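Local coordinates for protein glycosyl hydrolase, BNR repeat (Ralstonia eutropha, PDB 3B7F) that is of unproven function but folds as a seven-bladed beta-propeller with BNR repeats and is probably a glycosyl hydrolase related to non-viral sialidases, at residues Gln336-Ala348 with Val356-Ser368. Residues are numbered along the deposited sequence; the frame is centred on the assembly and turned at random.
Sequences QAWLTVKRQAMTA and VYFGTTGGEIWAS
Val341 and Met346 both lean on Phe358, which forms the apolar centre of the first hairpin in a blade of the seven-bladed beta-propeller. Val341 CG2 lies 3.7 Å from Phe358 CD1, and the two side chains cross at about a right angle. Met346, a selenomethionine paired with Phe358 across the sheet, contributes CG, 3.7 Å from Phe358 CB, before its chain bends away toward Pro282 and Val284 of the neighbouring blade. A chi1 of 68° places Phe358 CG between its own backbone N and carbonyl carbon; Trp366 CB lies 3.6 Å above the ring plane, toward the rim, and Thr360 CG2 meets the edge in plane. Outside the segments, Trp375 meets this ring edge-to-face. On the reverse side of the sheet, Thr347 CG2 packs against Tyr357 CB, next to Leu25.

Strands 346-348 and 356-359 run antiparallel at 160°, and Thr347 and Tyr357 form the hydrogen-bonded pair, with Tyr357 N 2.9 Å from Thr347 O. A further backbone hydrogen bond runs from Gly359 N to Ala345 O, 2.8 Å. Ahead of the type I turn Lys342-Ala345, Leu339-Lys342 runs beside the start of a second type I turn, Thr360-Gly363; after it the chain pairs with 356-359, so both arms of the first turn contact 356-361. Thr361 N hydrogen-bonds Thr340 O at 3.2 Å, and Thr340 CB packs 3.5 Å from Thr361 OG1. The Lys342 chain passes Thr361 CG2 nearly perpendicularly, and its NZ hydrogen-bonds His384. Two waters fill out the polar edge: one joins Thr340 N to Thr361 OG1, while the other accepts from Lys342 N and donates to Gly359 O at 2.7 Å.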
loop_
_atom_site.group_PDB
_atom_site.type_symbol
_atom_site.label_atom_id
_atom_site.label_comp_id
_atom_site.label_asym_id
_atom_site.label_seq_id
_atom_site.Cartn_x
_atom_site.Cartn_y
_atom_site.Cartn_z
ATOM N N GLN A 336 -1.190 -6.198 26.526
ATOM C CA GLN A 336 0.203 -6.681 26.404
ATOM C C GLN A 336 0.418 -7.390 25.040
ATOM O O GLN A 336 0.966 -8.482 24.970
ATOM C CB GLN A 336 0.636 -7.517 27.626
ATOM C CG GLN A 336 0.993 -6.684 28.948
ATOM C CD GLN A 336 2.373 -5.939 28.896
ATOM O OE1 GLN A 336 3.134 -6.012 27.908
ATOM N NE2 GLN A 336 2.681 -5.224 29.972
ATOM N N ALA A 337 -0.066 -6.746 23.980
ATOM C CA ALA A 337 0.027 -7.224 22.604
ATOM C C ALA A 337 0.524 -6.058 21.730
ATOM O O ALA A 337 -0.245 -5.155 21.359
ATOM C CB ALA A 337 -1.283 -7.734 22.153
ATOM N N TRP A 338 1.820 -6.099 21.415
ATOM C CA TRP A 338 2.534 -5.005 20.769
ATOM C C TRP A 338 2.699 -5.317 19.302
ATOM O O TRP A 338 3.763 -5.728 18.829
ATOM C CB TRP A 338 3.861 -4.744 21.484
ATOM C CG TRP A 338 3.640 -4.616 22.924
ATOM C CD1 TRP A 338 3.583 -5.635 23.829
ATOM C CD2 TRP A 338 3.428 -3.431 23.652
ATOM N NE1 TRP A 338 3.338 -5.163 25.057
ATOM C CE2 TRP A 338 3.212 -3.803 24.984
ATOM C CE3 TRP A 338 3.389 -2.085 23.309
ATOM C CZ2 TRP A 338 2.954 -2.878 25.977
ATOM C CZ3 TRP A 338 3.146 -1.164 24.292
ATOM C CH2 TRP A 338 2.937 -1.557 25.616
ATOM N N LEU A 339 1.603 -5.052 18.594
ATOM C CA LEU A 339 1.461 -5.317 17.176
ATOM C C LEU A 339 1.805 -4.141 16.267
ATOM O O LEU A 339 1.335 -3.020 16.458
ATOM C CB LEU A 339 0.031 -5.815 16.872
ATOM C CG LEU A 339 -0.308 -7.299 17.114
ATOM C CD1 LEU A 339 0.063 -7.817 18.431
ATOM C CD2 LEU A 339 -1.831 -7.536 16.872
ATOM N N THR A 340 2.629 -4.447 15.261
ATOM C CA THR A 340 3.006 -3.513 14.218
ATOM C C THR A 340 2.358 -3.990 12.918
ATOM O O THR A 340 2.431 -5.160 12.592
ATOM C CB THR A 340 4.535 -3.417 14.124
ATOM O OG1 THR A 340 5.029 -2.992 15.403
ATOM C CG2 THR A 340 4.981 -2.435 13.028
ATOM N N VAL A 341 1.684 -3.092 12.218
ATOM C CA VAL A 341 1.025 -3.387 10.928
ATOM C C VAL A 341 1.622 -2.373 9.940
ATOM O O VAL A 341 1.467 -1.176 10.115
ATOM C CB VAL A 341 -0.514 -3.328 11.042
ATOM C CG1 VAL A 341 -1.240 -3.549 9.651
ATOM C CG2 VAL A 341 -0.972 -4.352 12.048
ATOM N N LYS A 342 2.373 -2.864 8.952
ATOM C CA LYS A 342 3.067 -2.010 7.983
ATOM C C LYS A 342 2.075 -1.506 6.902
ATOM O O LYS A 342 0.913 -1.957 6.859
ATOM C CB LYS A 342 4.285 -2.741 7.393
ATOM C CG LYS A 342 5.528 -2.867 8.308
ATOM C CD LYS A 342 6.504 -3.874 7.684
ATOM C CE LYS A 342 7.991 -3.574 7.901
ATOM N NZ LYS A 342 8.453 -3.500 9.272
ATOM N N ARG A 343 2.547 -0.567 6.065
ATOM C CA ARG A 343 1.726 0.147 5.041
ATOM C C ARG A 343 0.916 -0.683 4.104
ATOM O O ARG A 343 -0.184 -0.280 3.758
ATOM C CB ARG A 343 2.584 0.869 4.022
ATOM C CG ARG A 343 3.404 1.878 4.466
ATOM C CD ARG A 343 4.602 1.988 3.537
ATOM N NE ARG A 343 5.558 2.614 4.431
ATOM C CZ ARG A 343 5.943 3.863 4.407
ATOM N NH1 ARG A 343 5.596 4.682 3.453
ATOM N NH2 ARG A 343 6.763 4.272 5.342
ATOM N N GLN A 344 1.543 -1.743 3.580
ATOM C CA GLN A 344 0.923 -2.634 2.610
ATOM C C GLN A 344 0.321 -3.852 3.284
ATOM O O GLN A 344 -0.213 -4.727 2.603
ATOM C CB GLN A 344 1.958 -3.097 1.585
ATOM C CG GLN A 344 2.529 -1.999 0.691
ATOM C CD GLN A 344 3.907 -2.362 0.183
ATOM O OE1 GLN A 344 4.806 -2.584 0.990
ATOM N NE2 GLN A 344 4.082 -2.430 -1.159
ATOM N N ALA A 345 0.377 -3.908 4.606
ATOM C CA ALA A 345 -0.092 -5.077 5.356
ATOM C C ALA A 345 -1.591 -5.094 5.764
ATOM O O ALA A 345 -1.987 -5.947 6.561
ATOM C CB ALA A 345 0.843 -5.321 6.565
HETATM N N MSE A 346 -2.410 -4.161 5.265
HETATM C CA MSE A 346 -3.879 -4.231 5.393
HETATM C C MSE A 346 -4.468 -4.274 4.005
HETATM O O MSE A 346 -3.948 -3.624 3.111
HETATM C CB MSE A 346 -4.558 -3.041 6.060
HETATM C CG MSE A 346 -4.442 -2.977 7.510
HETATM SE SE MSE A 346 -5.952 -2.050 8.323
HETATM C CE MSE A 346 -5.595 -0.432 7.469
ATOM N N THR A 347 -5.569 -5.013 3.850
ATOM C CA THR A 347 -6.290 -5.102 2.590
ATOM C C THR A 347 -7.744 -5.422 2.886
ATOM O O THR A 347 -8.107 -5.786 4.017
ATOM C CB THR A 347 -5.687 -6.181 1.664
ATOM O OG1 THR A 347 -6.207 -6.062 0.339
ATOM C CG2 THR A 347 -5.951 -7.591 2.211
ATOM N N ALA A 348 -8.564 -5.274 1.861
ATOM C CA ALA A 348 -9.975 -5.548 1.984
ATOM C C ALA A 348 -10.436 -6.260 0.721
ATOM O O ALA A 348 -9.814 -6.118 -0.322
ATOM C CB ALA A 348 -10.766 -4.224 2.257
ATOM N N VAL A 356 -12.046 -7.513 5.802
ATOM C CA VAL A 356 -10.842 -6.717 6.051
ATOM C C VAL A 356 -9.780 -7.640 6.685
ATOM O O VAL A 356 -10.079 -8.559 7.458
ATOM C CB VAL A 356 -11.151 -5.493 6.945
ATOM C CG1 VAL A 356 -9.927 -4.563 7.036
ATOM C CG2 VAL A 356 -12.362 -4.724 6.424
ATOM N N TYR A 357 -8.534 -7.410 6.332
ATOM C CA TYR A 357 -7.467 -8.315 6.736
ATOM C C TYR A 357 -6.241 -7.549 7.071
ATOM O O TYR A 357 -5.989 -6.517 6.481
ATOM C CB TYR A 357 -7.120 -9.231 5.538
ATOM C CG TYR A 357 -8.323 -9.899 4.905
ATOM C CD1 TYR A 357 -8.785 -11.130 5.373
ATOM C CD2 TYR A 357 -9.045 -9.277 3.872
ATOM C CE1 TYR A 357 -9.933 -11.735 4.824
ATOM C CE2 TYR A 357 -10.176 -9.872 3.343
ATOM C CZ TYR A 357 -10.605 -11.116 3.807
ATOM O OH TYR A 357 -11.733 -11.734 3.273
ATOM N N PHE A 358 -5.448 -8.046 8.010
ATOM C CA PHE A 358 -4.140 -7.434 8.244
ATOM C C PHE A 358 -3.082 -8.443 8.676
ATOM O O PHE A 358 -3.407 -9.480 9.250
ATOM C CB PHE A 358 -4.207 -6.213 9.185
ATOM C CG PHE A 358 -4.559 -6.524 10.639
ATOM C CD1 PHE A 358 -3.579 -6.879 11.555
ATOM C CD2 PHE A 358 -5.859 -6.375 11.092
ATOM C CE1 PHE A 358 -3.885 -7.129 12.885
ATOM C CE2 PHE A 358 -6.185 -6.662 12.432
ATOM C CZ PHE A 358 -5.189 -7.018 13.320
ATOM N N GLY A 359 -1.822 -8.098 8.406
ATOM C CA GLY A 359 -0.669 -8.943 8.728
ATOM C C GLY A 359 0.275 -8.171 9.599
ATOM O O GLY A 359 0.576 -7.022 9.319
ATOM N N THR A 360 0.793 -8.830 10.627
ATOM C CA THR A 360 1.665 -8.192 11.590
ATOM C C THR A 360 3.133 -8.596 11.372
ATOM O O THR A 360 3.424 -9.592 10.728
ATOM C CB THR A 360 1.254 -8.529 13.021
ATOM O OG1 THR A 360 1.575 -9.883 13.286
ATOM C CG2 THR A 360 -0.260 -8.289 13.271
ATOM N N THR A 361 4.051 -7.789 11.920
ATOM C CA THR A 361 5.477 -8.081 11.850
ATOM C C THR A 361 5.795 -9.335 12.697
ATOM O O THR A 361 6.818 -9.958 12.499
ATOM C CB THR A 361 6.306 -6.896 12.305
ATOM O OG1 THR A 361 5.990 -6.587 13.676
ATOM C CG2 THR A 361 6.064 -5.669 11.346
ATOM N N GLY A 362 4.916 -9.677 13.647
ATOM C CA GLY A 362 5.014 -10.887 14.439
ATOM C C GLY A 362 4.522 -12.143 13.715
ATOM O O GLY A 362 4.545 -13.224 14.303
ATOM N N GLY A 363 4.024 -11.995 12.475
ATOM C CA GLY A 363 3.624 -13.109 11.642
ATOM C C GLY A 363 2.229 -13.655 11.720
ATOM O O GLY A 363 2.018 -14.800 11.352
ATOM N N GLU A 364 1.281 -12.840 12.165
ATOM C CA GLU A 364 -0.127 -13.214 12.259
ATOM C C GLU A 364 -0.909 -12.554 11.134
ATOM O O GLU A 364 -0.609 -11.435 10.753
ATOM C CB GLU A 364 -0.709 -12.762 13.591
ATOM C CG GLU A 364 -0.232 -13.571 14.809
ATOM C CD GLU A 364 -0.785 -13.049 16.126
ATOM O OE1 GLU A 364 -0.946 -11.834 16.288
ATOM O OE2 GLU A 364 -1.013 -13.836 17.036
ATOM N N ILE A 365 -1.891 -13.274 10.593
ATOM C CA ILE A 365 -2.831 -12.747 9.629
ATOM C C ILE A 365 -4.159 -12.790 10.344
ATOM O O ILE A 365 -4.581 -13.882 10.765
ATOM C CB ILE A 365 -2.970 -13.542 8.333
ATOM C CG1 ILE A 365 -1.665 -13.520 7.542
ATOM C CG2 ILE A 365 -4.071 -12.885 7.494
ATOM C CD1 ILE A 365 -1.429 -12.211 6.761
ATOM N N TRP A 366 -4.763 -11.601 10.538
ATOM C CA TRP A 366 -6.082 -11.445 11.173
ATOM C C TRP A 366 -7.102 -11.137 10.104
ATOM O O TRP A 366 -6.821 -10.345 9.217
ATOM C CB TRP A 366 -6.063 -10.361 12.224
ATOM C CG TRP A 366 -5.216 -10.758 13.411
ATOM C CD1 TRP A 366 -3.885 -10.605 13.536
ATOM C CD2 TRP A 366 -5.668 -11.353 14.625
ATOM N NE1 TRP A 366 -3.463 -11.046 14.748
ATOM C CE2 TRP A 366 -4.540 -11.518 15.451
ATOM C CE3 TRP A 366 -6.918 -11.770 15.099
ATOM C CZ2 TRP A 366 -4.620 -12.116 16.736
ATOM C CZ3 TRP A 366 -7.005 -12.330 16.364
ATOM C CH2 TRP A 366 -5.861 -12.497 17.178
ATOM N N ALA A 367 -8.265 -11.780 10.174
ATOM C CA ALA A 367 -9.312 -11.639 9.132
ATOM C C ALA A 367 -10.661 -11.281 9.733
ATOM O O ALA A 367 -10.982 -11.720 10.812
ATOM C CB ALA A 367 -9.445 -12.918 8.322
ATOM N N SER A 368 -11.393 -10.422 9.035
ATOM C CA SER A 368 -12.754 -10.069 9.365
ATOM C C SER A 368 -13.592 -10.288 8.124
ATOM O O SER A 368 -13.162 -9.912 7.042
ATOM C CB SER A 368 -12.859 -8.613 9.743
ATOM O OG SER A 368 -14.204 -8.288 9.959
HETATM O O HOH W 1 3.801 -7.229 15.220
HETATM O O HOH W 2 2.987 -5.757 8.971
#